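Local atomic coordinates of acyltransferase (Actinoplanes teichomyceticus, PDB entry 4Q38), a protein that transfers long-chain acyl groups from acyl-CoA to the amino sugar of teicoplanin-type glycopeptide antibiotics. Residues T276-D290 with L322-F334. Numbering follows the deposited sequence.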
loop_
_atom_site.group_PDB
_atom_site.type_symbol
_atom_site.label_atom_id
_atom_site.label_comp_id
_atom_site.label_asym_id
_atom_site.label_seq_id
_atom_site.Cartn_x
_atom_site.Cartn_y
_atom_site.Cartn_z
ATOM N N THR A 276 -17.887 -15.682 0.777
ATOM C CA THR A 276 -19.076 -15.527 1.615
ATOM C C THR A 276 -19.073 -14.113 2.177
ATOM O O THR A 276 -18.196 -13.763 2.969
ATOM C CB THR A 276 -19.078 -16.535 2.776
ATOM O OG1 THR A 276 -18.941 -17.865 2.261
ATOM C CG2 THR A 276 -20.383 -16.438 3.585
ATOM N N LEU A 277 -20.029 -13.294 1.743
ATOM C CA LEU A 277 -20.093 -11.905 2.175
ATOM C C LEU A 277 -20.674 -11.839 3.579
ATOM O O LEU A 277 -21.628 -12.554 3.890
ATOM C CB LEU A 277 -20.926 -11.065 1.208
ATOM C CG LEU A 277 -20.437 -11.025 -0.246
ATOM C CD1 LEU A 277 -21.299 -10.057 -1.044
ATOM C CD2 LEU A 277 -18.957 -10.641 -0.320
ATOM N N THR A 278 -20.088 -11.000 4.428
ATOM C CA THR A 278 -20.454 -10.980 5.848
ATOM C C THR A 278 -21.087 -9.665 6.293
ATOM O O THR A 278 -21.669 -9.593 7.373
ATOM C CB THR A 278 -19.239 -11.286 6.752
ATOM O OG1 THR A 278 -18.149 -10.417 6.411
ATOM C CG2 THR A 278 -18.801 -12.726 6.583
ATOM N N ASP A 279 -20.958 -8.622 5.476
ATOM C CA ASP A 279 -21.626 -7.356 5.757
ATOM C C ASP A 279 -23.056 -7.364 5.203
ATOM O O ASP A 279 -23.398 -8.145 4.305
ATOM C CB ASP A 279 -20.822 -6.143 5.245
ATOM C CG ASP A 279 -20.503 -6.217 3.749
ATOM O OD1 ASP A 279 -20.630 -7.297 3.143
ATOM O OD2 ASP A 279 -20.114 -5.182 3.173
ATOM N N SER A 280 -23.885 -6.492 5.764
ATOM C CA SER A 280 -25.252 -6.305 5.313
ATOM C C SER A 280 -25.275 -5.689 3.931
ATOM O O SER A 280 -24.361 -4.939 3.567
ATOM C CB SER A 280 -25.976 -5.378 6.285
ATOM O OG SER A 280 -25.932 -5.932 7.583
ATOM N N ALA A 281 -26.311 -6.017 3.160
ATOM C CA ALA A 281 -26.613 -5.302 1.928
ATOM C C ALA A 281 -26.588 -3.797 2.237
ATOM O O ALA A 281 -27.322 -3.348 3.109
ATOM C CB ALA A 281 -27.983 -5.726 1.401
ATOM N N PRO A 282 -25.714 -3.021 1.567
ATOM C CA PRO A 282 -25.632 -1.607 1.943
ATOM C C PRO A 282 -26.831 -0.793 1.459
ATOM O O PRO A 282 -27.535 -1.206 0.533
ATOM C CB PRO A 282 -24.353 -1.118 1.247
ATOM C CG PRO A 282 -23.613 -2.354 0.863
ATOM C CD PRO A 282 -24.665 -3.388 0.601
ATOM N N GLU A 283 -27.058 0.353 2.089
ATOM C CA GLU A 283 -28.101 1.269 1.640
ATOM C C GLU A 283 -27.787 1.730 0.225
ATOM O O GLU A 283 -26.629 2.013 -0.088
ATOM C CB GLU A 283 -28.226 2.466 2.588
ATOM C CG GLU A 283 -28.894 2.131 3.911
ATOM C CD GLU A 283 -30.277 1.526 3.726
ATOM O OE1 GLU A 283 -31.217 2.274 3.373
ATOM O OE2 GLU A 283 -30.422 0.302 3.933
ATOM N N PRO A 284 -28.814 1.798 -0.642
ATOM C CA PRO A 284 -28.598 2.229 -2.025
ATOM C C PRO A 284 -28.041 3.652 -2.114
ATOM O O PRO A 284 -27.277 3.955 -3.031
ATOM C CB PRO A 284 -30.003 2.170 -2.647
ATOM C CG PRO A 284 -30.824 1.353 -1.708
ATOM C CD PRO A 284 -30.239 1.561 -0.351
ATOM N N GLY A 285 -28.417 4.505 -1.161
ATOM C CA GLY A 285 -27.984 5.900 -1.156
ATOM C C GLY A 285 -26.588 6.135 -0.605
ATOM O O GLY A 285 -26.066 7.247 -0.696
ATOM N N ASN A 286 -25.981 5.094 -0.038
ATOM C CA ASN A 286 -24.640 5.201 0.531
ATOM C C ASN A 286 -23.565 5.309 -0.558
ATOM O O ASN A 286 -23.338 4.368 -1.318
ATOM C CB ASN A 286 -24.371 4.020 1.468
ATOM C CG ASN A 286 -23.114 4.207 2.300
ATOM O OD1 ASN A 286 -23.186 4.445 3.504
ATOM N ND2 ASN A 286 -21.962 4.103 1.663
ATOM N N ALA A 287 -22.913 6.465 -0.626
ATOM C CA ALA A 287 -21.956 6.761 -1.693
ATOM C C ALA A 287 -20.484 6.534 -1.307
ATOM O O ALA A 287 -19.581 6.899 -2.067
ATOM C CB ALA A 287 -22.157 8.187 -2.194
ATOM N N ASP A 288 -20.249 5.919 -0.144
ATOM C CA ASP A 288 -18.891 5.732 0.394
ATOM C C ASP A 288 -17.955 4.903 -0.492
ATOM O O ASP A 288 -16.741 5.095 -0.447
ATOM C CB ASP A 288 -18.930 5.113 1.800
ATOM C CG ASP A 288 -19.594 6.017 2.829
ATOM O OD1 ASP A 288 -19.977 7.158 2.489
ATOM O OD2 ASP A 288 -19.738 5.575 3.992
ATOM N N GLY A 289 -18.515 3.991 -1.287
ATOM C CA GLY A 289 -17.717 3.069 -2.098
ATOM C C GLY A 289 -17.367 3.560 -3.490
ATOM O O GLY A 289 -16.566 2.939 -4.189
ATOM N N ASP A 290 -17.965 4.674 -3.895
ATOM C CA ASP A 290 -17.710 5.254 -5.204
ATOM C C ASP A 290 -16.245 5.662 -5.420
ATOM O O ASP A 290 -15.668 5.387 -6.471
ATOM C CB ASP A 290 -18.631 6.456 -5.438
ATOM C CG ASP A 290 -20.092 6.052 -5.641
ATOM O OD1 ASP A 290 -20.396 4.845 -5.751
ATOM O OD2 ASP A 290 -20.945 6.957 -5.698
ATOM N N LEU A 322 -22.867 4.858 -12.276
ATOM C CA LEU A 322 -22.850 6.177 -11.649
ATOM C C LEU A 322 -23.733 7.194 -12.383
ATOM O O LEU A 322 -24.433 7.975 -11.745
ATOM C CB LEU A 322 -21.416 6.716 -11.522
ATOM C CG LEU A 322 -20.473 6.055 -10.508
ATOM C CD1 LEU A 322 -19.023 6.446 -10.780
ATOM C CD2 LEU A 322 -20.869 6.395 -9.083
ATOM N N LYS A 323 -23.695 7.188 -13.714
ATOM C CA LYS A 323 -24.547 8.085 -14.504
ATOM C C LYS A 323 -26.034 7.827 -14.248
ATOM O O LYS A 323 -26.840 8.754 -14.300
ATOM C CB LYS A 323 -24.238 7.977 -16.000
ATOM C CG LYS A 323 -23.014 8.768 -16.437
ATOM C CD LYS A 323 -22.875 8.799 -17.951
ATOM C CE LYS A 323 -21.736 9.714 -18.375
ATOM N NZ LYS A 323 -21.596 9.792 -19.856
ATOM N N ALA A 324 -26.378 6.574 -13.948
ATOM C CA ALA A 324 -27.761 6.179 -13.686
ATOM C C ALA A 324 -28.252 6.596 -12.297
ATOM O O ALA A 324 -29.398 6.327 -11.935
ATOM C CB ALA A 324 -27.938 4.677 -13.893
ATOM N N GLY A 325 -27.388 7.256 -11.528
ATOM C CA GLY A 325 -27.742 7.722 -10.192
ATOM C C GLY A 325 -27.536 6.663 -9.124
ATOM O O GLY A 325 -28.044 6.790 -8.011
ATOM N N ARG A 326 -26.775 5.625 -9.457
ATOM C CA ARG A 326 -26.571 4.500 -8.549
ATOM C C ARG A 326 -25.161 4.513 -7.941
ATOM O O ARG A 326 -24.297 5.261 -8.399
ATOM C CB ARG A 326 -26.892 3.187 -9.272
ATOM C CG ARG A 326 -28.272 3.208 -9.931
ATOM C CD ARG A 326 -28.477 2.028 -10.858
ATOM N NE ARG A 326 -28.519 0.778 -10.105
ATOM C CZ ARG A 326 -28.493 -0.424 -10.658
ATOM N NH1 ARG A 326 -28.530 -1.503 -9.884
ATOM N NH2 ARG A 326 -28.426 -0.551 -11.980
ATOM N N HIS A 327 -24.946 3.704 -6.901
ATOM C CA HIS A 327 -23.702 3.747 -6.118
ATOM C C HIS A 327 -23.039 2.405 -5.967
ATOM O O HIS A 327 -23.709 1.367 -5.894
ATOM C CB HIS A 327 -23.939 4.365 -4.740
ATOM C CG HIS A 327 -24.437 5.794 -4.791
ATOM N ND1 HIS A 327 -25.644 6.158 -4.311
ATOM C CD2 HIS A 327 -23.854 6.947 -5.306
ATOM C CE1 HIS A 327 -25.822 7.481 -4.504
ATOM N NE2 HIS A 327 -24.729 7.963 -5.116
ATOM N N TRP A 328 -21.708 2.437 -5.918
ATOM C CA TRP A 328 -20.879 1.249 -5.724
ATOM C C TRP A 328 -20.521 1.109 -4.272
ATOM O O TRP A 328 -20.329 2.110 -3.581
ATOM C CB TRP A 328 -19.616 1.351 -6.565
ATOM C CG TRP A 328 -19.848 1.319 -8.061
ATOM C CD1 TRP A 328 -19.776 2.382 -8.961
ATOM C CD2 TRP A 328 -20.184 0.149 -8.882
ATOM N NE1 TRP A 328 -20.032 1.958 -10.246
ATOM C CE2 TRP A 328 -20.288 0.629 -10.264
ATOM C CE3 TRP A 328 -20.397 -1.205 -8.620
ATOM C CZ2 TRP A 328 -20.594 -0.225 -11.320
ATOM C CZ3 TRP A 328 -20.712 -2.051 -9.689
ATOM C CH2 TRP A 328 -20.805 -1.573 -11.007
ATOM N N HIS A 329 -20.420 -0.133 -3.794
ATOM C CA HIS A 329 -20.168 -0.387 -2.379
ATOM C C HIS A 329 -19.043 -1.347 -2.159
ATOM O O HIS A 329 -18.958 -2.389 -2.820
ATOM C CB HIS A 329 -21.420 -0.930 -1.692
ATOM C CG HIS A 329 -22.677 -0.160 -2.018
ATOM N ND1 HIS A 329 -22.820 1.149 -1.729
ATOM C CD2 HIS A 329 -23.863 -0.562 -2.637
ATOM C CE1 HIS A 329 -24.033 1.571 -2.145
ATOM N NE2 HIS A 329 -24.671 0.523 -2.700
ATOM N N MET A 330 -18.173 -1.011 -1.211
ATOM C CA MET A 330 -17.186 -1.963 -0.721
ATOM C C MET A 330 -17.925 -3.067 0.014
ATOM O O MET A 330 -18.802 -2.790 0.829
ATOM C CB MET A 330 -16.213 -1.289 0.245
ATOM C CG MET A 330 -15.065 -2.192 0.680
ATOM S SD MET A 330 -14.031 -1.464 1.972
ATOM C CE MET A 330 -15.067 -1.714 3.417
ATOM N N ARG A 331 -17.589 -4.316 -0.274
ATOM C CA ARG A 331 -18.195 -5.419 0.469
ATOM C C ARG A 331 -17.097 -6.232 1.133
ATOM O O ARG A 331 -15.947 -6.214 0.687
ATOM C CB ARG A 331 -19.075 -6.295 -0.431
ATOM C CG ARG A 331 -20.251 -5.566 -1.092
ATOM C CD ARG A 331 -21.274 -5.013 -0.101
ATOM N NE ARG A 331 -21.859 -6.037 0.770
ATOM C CZ ARG A 331 -22.909 -6.796 0.455
ATOM N NH1 ARG A 331 -23.516 -6.666 -0.720
ATOM N NH2 ARG A 331 -23.347 -7.693 1.320
ATOM N N THR A 332 -17.465 -6.922 2.207
ATOM C CA THR A 332 -16.529 -7.673 3.015
ATOM C C THR A 332 -16.964 -9.131 3.063
ATOM O O THR A 332 -18.150 -9.431 3.196
ATOM C CB THR A 332 -16.451 -7.078 4.438
ATOM O OG1 THR A 332 -15.841 -5.789 4.365
ATOM C CG2 THR A 332 -15.634 -7.951 5.378
ATOM N N GLY A 333 -15.998 -10.031 2.933
ATOM C CA GLY A 333 -16.281 -11.448 2.983
ATOM C C GLY A 333 -15.055 -12.241 3.360
ATOM O O GLY A 333 -13.987 -11.673 3.620
ATOM N N PHE A 334 -15.217 -13.562 3.385
ATOM C CA PHE A 334 -14.136 -14.471 3.727
ATOM C C PHE A 334 -14.111 -15.694 2.820
ATOM O O PHE A 334 -15.113 -16.034 2.173
ATOM C CB PHE A 334 -14.244 -14.925 5.192
ATOM C CG PHE A 334 -15.369 -15.911 5.446
ATOM C CD1 PHE A 334 -15.168 -17.284 5.290
ATOM C CD2 PHE A 334 -16.626 -15.466 5.836
ATOM C CE1 PHE A 334 -16.202 -18.189 5.519
ATOM C CE2 PHE A 334 -17.666 -16.370 6.074
ATOM C CZ PHE A 334 -17.452 -17.733 5.912
HETATM O O HOH W 1 -16.477 -18.388 1.277
HETATM O O HOH W 2 -17.499 -3.850 3.621
HETATM O O HOH W 3 -27.337 2.732 -5.688
#
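One edge of the mixed sheet in the GNAT-like C-terminal domain is formed here: Thr276 and Leu277 of strand 276-277 pair antiparallel with Phe334 and Gly333 of strand 331-336. Thr276 and Phe334 form a hydrogen-bonded pair, Thr276 N to Phe334 O being nearly straight at 176°, and a water links Thr276 OG1 to the same carbonyl. Above the Phe334 ring sits Thr276 CB, 4.0 Å from its centroid in a CH-pi contact, while Thr278 CG2 meets the ring edge in plane. Leu277 and Gly333 form the non-hydrogen-bonded pair, where Gly333 CA lies 3.0 Å from Thr276 O.

Past strand 276-277, Asp279 forms a salt bridge with Arg331 of strand 331-336. The Arg331 chain, bent at chi2 and chi3, brings NE to 3.0 Å from Asp279 OD1, and NH2 also reaches that oxygen. Both nitrogens approach from one face of the carboxylate, whose plane is turned 49° from the guanidinium. Arg331 NH2 also donates a hydrogen bond to Asp279 O at 3.0 Å. Leu277 CD1 lies over one guanidinium face and Pro282 CD over the opposite one.

Where the chain returns toward helix 290-298, Pro282 CB packs over the His329 ring, 3.9 Å from its centroid. His327 ND1 donates to Pro284 O at 3.0 Å, in the ring plane, and Ala287 CB covers a face of this imidazole. Asp290 OD1 accepts a hydrogen bond from Trp328 N at 2.7 Å, nearly along its C-O axis.

Asp255 accepts a hydrogen bond from His329 N, and the Met330 side chain lies about 7 Å from bound coenzyme A. The in-plane ND1 bond fixes the His327 ring's rotation, and the several donors on Asp279 would probably stabilise its carboxylate as an anion, tying the loop after strand 276-277 back onto strand 331-336.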